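Local coordinates for putative isomerase YbhH (Escherichia coli, PDB 6OTV), which is of unknown function but probably acts as an isomerase of the PrpF type, at residues A225-I230 against P251-P256; L206-Y211 against A215-D220. One frame throughout, in Å; residues are numbered along the deposited sequence.

How the contacts relate
From the N terminus, the chain leaves strand 197-202 and enters the loop 206-211. Contact 2 then closes a short turn by setting this loop against helix 214-219. Helix 221-237 follows directly. Contact 1 closes a longer excursion, from that helix to strand 250-255. The two contacts lie in series, neither nested nor crossed, with centres about 10 Å apart. Both lie along the helical connection between strands 197-202 and 250-255, which run parallel as neighbours. Segment 206-211 also touches contact 1: L206 CD1 is 3.7 Å from I227 CG1. Near the C-terminal end of strand 250-255, Y211 OH probably hydrogen-bonds to P256 O.

Contact 1 of 2, residues A225-I230 against P251-P256; sequences ARIESI and PVLISP
I227 on helix 221-237 packs against P251 and L253 on strand 250-255. This is buried, apolar helix-on-strand packing, and no hydrogen bond crosses it. The fold is probably that of the diaminopimelate epimerase clan. The two branches of I227 do separate jobs. CG2 meets the proline ring, 3.7 Å from P251 CG, with P251 CB at 3.8 Å. The isoleucine side chain crosses that of the proline at about a right angle. The longer branch carries CD1 on toward the leucine. There the two side chains meet tip to tip, with I227 CD1 4.1 Å from L253 CD1. CG1 stands beside the backbone N (chi1 -68°), and chi2 is fully extended at 180°, which carries CD1 out from the helix. CG2 is left beside the carbonyl carbon, at the CB-CG edge of the P251 ring.

P251 and L253 lie two positions apart on the strand, and V252 between them turns its side chain away, onto V265 and Y267. I230, one turn after I227, also faces the strand but packs on I201. The contact thus lays helix 221-237 over strand 250-255, which lies between strands 197-202 and 263-267, and L206 touches both I227 and L253.

Contact 2 of 2, residues L206-Y211 against A215-D220; sequences LGKTGY and AELDAD
The carboxylate of D220 is the flat group here, and K208 reaches it through one oxygen. The other oxygen, OD1, accepts from the backbone N of L223, which makes D220 the N-cap of helix 221-237. D220 is also the first residue to leave the helical path of helix 214-219. NZ of K208 comes to OD2 of D220 at 2.8 Å, on the anti lone pair, away from OD1. The bond is part of a salt bridge. NZ lies close to the carboxylate plane, while CE of K208 stands off to one face, 3.1 Å from OD2 of D220. One carboxylate thus joins the loop to the junction of two helices. The nearby ammonium group and helix N terminus would probably favour its charged form.

The lysine and aspartate side chains come from opposite directions. K208 is bent at chi2 (-60°), then runs extended to NZ. Its aliphatic part passes the buried L217 loosely, with CD of K208 4.4 Å from CD2 of L217.

The loop has order of its own. The carboxylate of E212 accepts from the backbone N of T209 through OE2 and from that of G210 through OE1. G210 O accepts a hydrogen bond from N264 ND2 on strand 263-267, fixing the loop to the strands. T209 makes an ST turn: its OG1 accepts from Y211 N at 3.0 Å, nearly straight at 170°.

Contact 1 of 2, residues A225-I230 against P251-P256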
loop_
_atom_site.group_PDB
_atom_site.type_symbol
_atom_site.label_atom_id
_atom_site.label_comp_id
_atom_site.label_asym_id
_atom_site.label_seq_id
_atom_site.Cartn_x
_atom_site.Cartn_y
_atom_site.Cartn_z
ATOM N N ALA A 225 10.375 28.132 27.336
ATOM C CA ALA A 225 10.097 29.312 26.525
ATOM C C ALA A 225 10.973 29.339 25.278
ATOM O O ALA A 225 10.485 29.614 24.176
ATOM C CB ALA A 225 10.300 30.580 27.354
ATOM N N ARG A 226 12.271 29.057 25.434
ATOM C CA ARG A 226 13.162 29.019 24.279
ATOM C C ARG A 226 12.765 27.924 23.299
ATOM O O ARG A 226 12.903 28.100 22.083
ATOM C CB ARG A 226 14.609 28.826 24.734
ATOM C CG ARG A 226 15.319 30.118 25.097
ATOM C CD ARG A 226 16.794 29.887 25.389
ATOM N NE ARG A 226 17.564 31.127 25.311
ATOM C CZ ARG A 226 17.735 31.973 26.322
ATOM N NH1 ARG A 226 17.187 31.721 27.502
ATOM N NH2 ARG A 226 18.454 33.076 26.153
ATOM N N ILE A 227 12.264 26.795 23.804
ATOM C CA ILE A 227 11.808 25.727 22.921
ATOM C C ILE A 227 10.572 26.167 22.144
ATOM O O ILE A 227 10.458 25.912 20.939
ATOM C CB ILE A 227 11.547 24.441 23.729
ATOM C CG1 ILE A 227 12.860 23.874 24.271
ATOM C CG2 ILE A 227 10.840 23.403 22.875
ATOM C CD1 ILE A 227 12.691 22.602 25.077
ATOM N N GLU A 228 9.633 26.843 22.813
ATOM C CA GLU A 228 8.414 27.285 22.141
ATOM C C GLU A 228 8.715 28.311 21.055
ATOM O O GLU A 228 8.103 28.278 19.981
ATOM C CB GLU A 228 7.429 27.860 23.159
ATOM C CG GLU A 228 6.540 26.819 23.810
ATOM C CD GLU A 228 5.561 26.200 22.830
ATOM O OE1 GLU A 228 5.193 26.876 21.846
ATOM O OE2 GLU A 228 5.164 25.036 23.042
ATOM N N SER A 229 9.647 29.230 21.318
ATOM C CA SER A 229 10.027 30.213 20.308
ATOM C C SER A 229 10.486 29.534 19.024
ATOM O O SER A 229 10.167 29.991 17.921
ATOM C CB SER A 229 11.129 31.124 20.852
ATOM O OG SER A 229 11.679 31.929 19.824
ATOM N N ILE A 230 11.229 28.436 19.150
ATOM C CA ILE A 230 11.696 27.722 17.970
ATOM C C ILE A 230 10.577 26.887 17.356
ATOM O O ILE A 230 10.513 26.738 16.130
ATOM C CB ILE A 230 12.916 26.857 18.329
ATOM C CG1 ILE A 230 13.971 27.702 19.045
ATOM C CG2 ILE A 230 13.510 26.220 17.083
ATOM C CD1 ILE A 230 15.159 26.905 19.540
ATOM N N PRO A 251 8.920 19.130 19.266
ATOM C CA PRO A 251 10.349 19.447 19.390
ATOM C C PRO A 251 11.096 18.334 20.107
ATOM O O PRO A 251 10.584 17.719 21.046
ATOM C CB PRO A 251 10.359 20.750 20.199
ATOM C CG PRO A 251 9.080 20.731 20.959
ATOM C CD PRO A 251 8.082 20.009 20.100
ATOM N N VAL A 252 12.312 18.061 19.635
ATOM C CA VAL A 252 13.145 16.987 20.164
ATOM C C VAL A 252 14.525 17.549 20.469
ATOM O O VAL A 252 15.223 18.015 19.560
ATOM C CB VAL A 252 13.265 15.806 19.187
ATOM C CG1 VAL A 252 14.171 14.746 19.786
ATOM C CG2 VAL A 252 11.892 15.235 18.859
ATOM N N LEU A 253 14.920 17.498 21.738
ATOM C CA LEU A 253 16.289 17.817 22.117
ATOM C C LEU A 253 17.165 16.584 21.929
ATOM O O LEU A 253 16.823 15.497 22.402
ATOM C CB LEU A 253 16.349 18.297 23.566
ATOM C CG LEU A 253 15.564 19.564 23.906
ATOM C CD1 LEU A 253 15.853 19.989 25.337
ATOM C CD2 LEU A 253 15.909 20.679 22.933
ATOM N N ILE A 254 18.286 16.745 21.228
ATOM C CA ILE A 254 19.168 15.621 20.946
ATOM C C ILE A 254 20.546 15.881 21.540
ATOM O O ILE A 254 20.982 17.024 21.707
ATOM C CB ILE A 254 19.280 15.321 19.435
ATOM C CG1 ILE A 254 19.956 16.476 18.695
ATOM C CG2 ILE A 254 17.907 15.025 18.848
ATOM C CD1 ILE A 254 20.458 16.096 17.317
ATOM N N SER A 255 21.225 14.787 21.863
ATOM C CA SER A 255 22.579 14.792 22.393
ATOM C C SER A 255 23.180 13.421 22.128
ATOM O O SER A 255 22.443 12.470 21.842
ATOM C CB SER A 255 22.589 15.118 23.898
ATOM O OG SER A 255 21.926 14.117 24.650
ATOM N N PRO A 256 24.506 13.285 22.192
ATOM C CA PRO A 256 25.114 11.975 21.934
ATOM C C PRO A 256 24.613 10.921 22.911
ATOM O O PRO A 256 24.215 11.223 24.039
ATOM C CB PRO A 256 26.614 12.234 22.114
ATOM C CG PRO A 256 26.776 13.695 21.869
ATOM C CD PRO A 256 25.527 14.330 22.399
#

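Contact 2 of 2, residues L206-Y211 against A215-D220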
loop_
_atom_site.group_PDB
_atom_site.type_symbol
_atom_site.label_atom_id
_atom_site.label_comp_id
_atom_site.label_asym_id
_atom_site.label_seq_id
_atom_site.Cartn_x
_atom_site.Cartn_y
_atom_site.Cartn_z
ATOM N N LEU A 206 20.801 24.993 23.717
ATOM C CA LEU A 206 19.881 25.617 24.658
ATOM C C LEU A 206 20.405 25.563 26.088
ATOM O O LEU A 206 19.629 25.718 27.036
ATOM C CB LEU A 206 18.503 24.961 24.570
ATOM C CG LEU A 206 17.802 25.044 23.212
ATOM C CD1 LEU A 206 16.375 24.538 23.322
ATOM C CD2 LEU A 206 17.830 26.467 22.662
ATOM N N GLY A 207 21.707 25.339 26.262
ATOM C CA GLY A 207 22.292 25.316 27.587
ATOM C C GLY A 207 21.992 24.077 28.395
ATOM O O GLY A 207 22.079 24.115 29.625
ATOM N N LYS A 208 21.645 22.973 27.739
ATOM C CA LYS A 208 21.307 21.729 28.410
ATOM C C LYS A 208 22.229 20.615 27.938
ATOM O O LYS A 208 22.685 20.609 26.790
ATOM C CB LYS A 208 19.843 21.340 28.152
ATOM C CG LYS A 208 18.842 22.246 28.843
ATOM C CD LYS A 208 19.041 22.202 30.348
ATOM C CE LYS A 208 18.113 23.159 31.054
ATOM N NZ LYS A 208 18.246 23.078 32.536
ATOM N N THR A 209 22.512 19.674 28.841
ATOM C CA THR A 209 23.274 18.495 28.444
ATOM C C THR A 209 22.440 17.568 27.574
ATOM O O THR A 209 22.976 16.908 26.676
ATOM C CB THR A 209 23.767 17.734 29.675
ATOM O OG1 THR A 209 22.652 17.092 30.309
ATOM C CG2 THR A 209 24.427 18.683 30.663
ATOM N N GLY A 210 21.132 17.516 27.819
ATOM C CA GLY A 210 20.253 16.575 27.163
ATOM C C GLY A 210 20.004 15.308 27.949
ATOM O O GLY A 210 19.188 14.483 27.523
ATOM N N TYR A 211 20.677 15.129 29.084
ATOM C CA TYR A 211 20.520 13.936 29.901
ATOM C C TYR A 211 19.705 14.202 31.158
ATOM O O TYR A 211 19.579 13.313 32.006
ATOM C CB TYR A 211 21.892 13.363 30.255
ATOM C CG TYR A 211 22.784 13.200 29.046
ATOM C CD1 TYR A 211 22.578 12.163 28.142
ATOM C CD2 TYR A 211 23.827 14.087 28.801
ATOM C CE1 TYR A 211 23.386 12.014 27.031
ATOM C CE2 TYR A 211 24.643 13.944 27.691
ATOM C CZ TYR A 211 24.416 12.908 26.810
ATOM O OH TYR A 211 25.216 12.757 25.703
ATOM N N ALA A 215 11.314 15.610 34.505
ATOM C CA ALA A 215 10.781 16.550 35.487
ATOM C C ALA A 215 11.654 17.793 35.594
ATOM O O ALA A 215 11.139 18.914 35.689
ATOM C CB ALA A 215 10.645 15.868 36.849
ATOM N N GLU A 216 12.978 17.617 35.582
ATOM C CA GLU A 216 13.880 18.764 35.648
ATOM C C GLU A 216 13.731 19.654 34.420
ATOM O O GLU A 216 13.832 20.882 34.517
ATOM C CB GLU A 216 15.324 18.288 35.789
ATOM C CG GLU A 216 15.572 17.374 36.975
ATOM C CD GLU A 216 16.958 16.757 36.947
ATOM O OE1 GLU A 216 17.686 16.975 35.955
ATOM O OE2 GLU A 216 17.318 16.051 37.913
ATOM N N LEU A 217 13.494 19.052 33.252
ATOM C CA LEU A 217 13.316 19.844 32.041
ATOM C C LEU A 217 12.002 20.615 32.075
ATOM O O LEU A 217 11.927 21.743 31.575
ATOM C CB LEU A 217 13.378 18.942 30.810
ATOM C CG LEU A 217 14.706 18.222 30.575
ATOM C CD1 LEU A 217 14.575 17.250 29.420
ATOM C CD2 LEU A 217 15.824 19.223 30.312
ATOM N N ASP A 218 10.957 20.023 32.660
ATOM C CA ASP A 218 9.676 20.717 32.756
ATOM C C ASP A 218 9.732 21.871 33.749
ATOM O O ASP A 218 8.979 22.842 33.610
ATOM C CB ASP A 218 8.571 19.733 33.142
ATOM C CG ASP A 218 8.267 18.739 32.041
ATOM O OD1 ASP A 218 8.489 19.080 30.860
ATOM O OD2 ASP A 218 7.806 17.620 32.354
ATOM N N ALA A 219 10.611 21.791 34.751
ATOM C CA ALA A 219 10.714 22.869 35.727
ATOM C C ALA A 219 11.423 24.088 35.151
ATOM O O ALA A 219 11.115 25.221 35.536
ATOM C CB ALA A 219 11.439 22.378 36.981
ATOM N N ASP A 220 12.371 23.879 34.237
ATOM C CA ASP A 220 13.082 24.987 33.612
ATOM C C ASP A 220 12.146 25.751 32.686
ATOM O O ASP A 220 12.067 25.450 31.491
ATOM C CB ASP A 220 14.304 24.475 32.845
ATOM C CG ASP A 220 15.286 25.581 32.495
ATOM O OD1 ASP A 220 14.850 26.703 32.161
ATOM O OD2 ASP A 220 16.506 25.326 32.556
#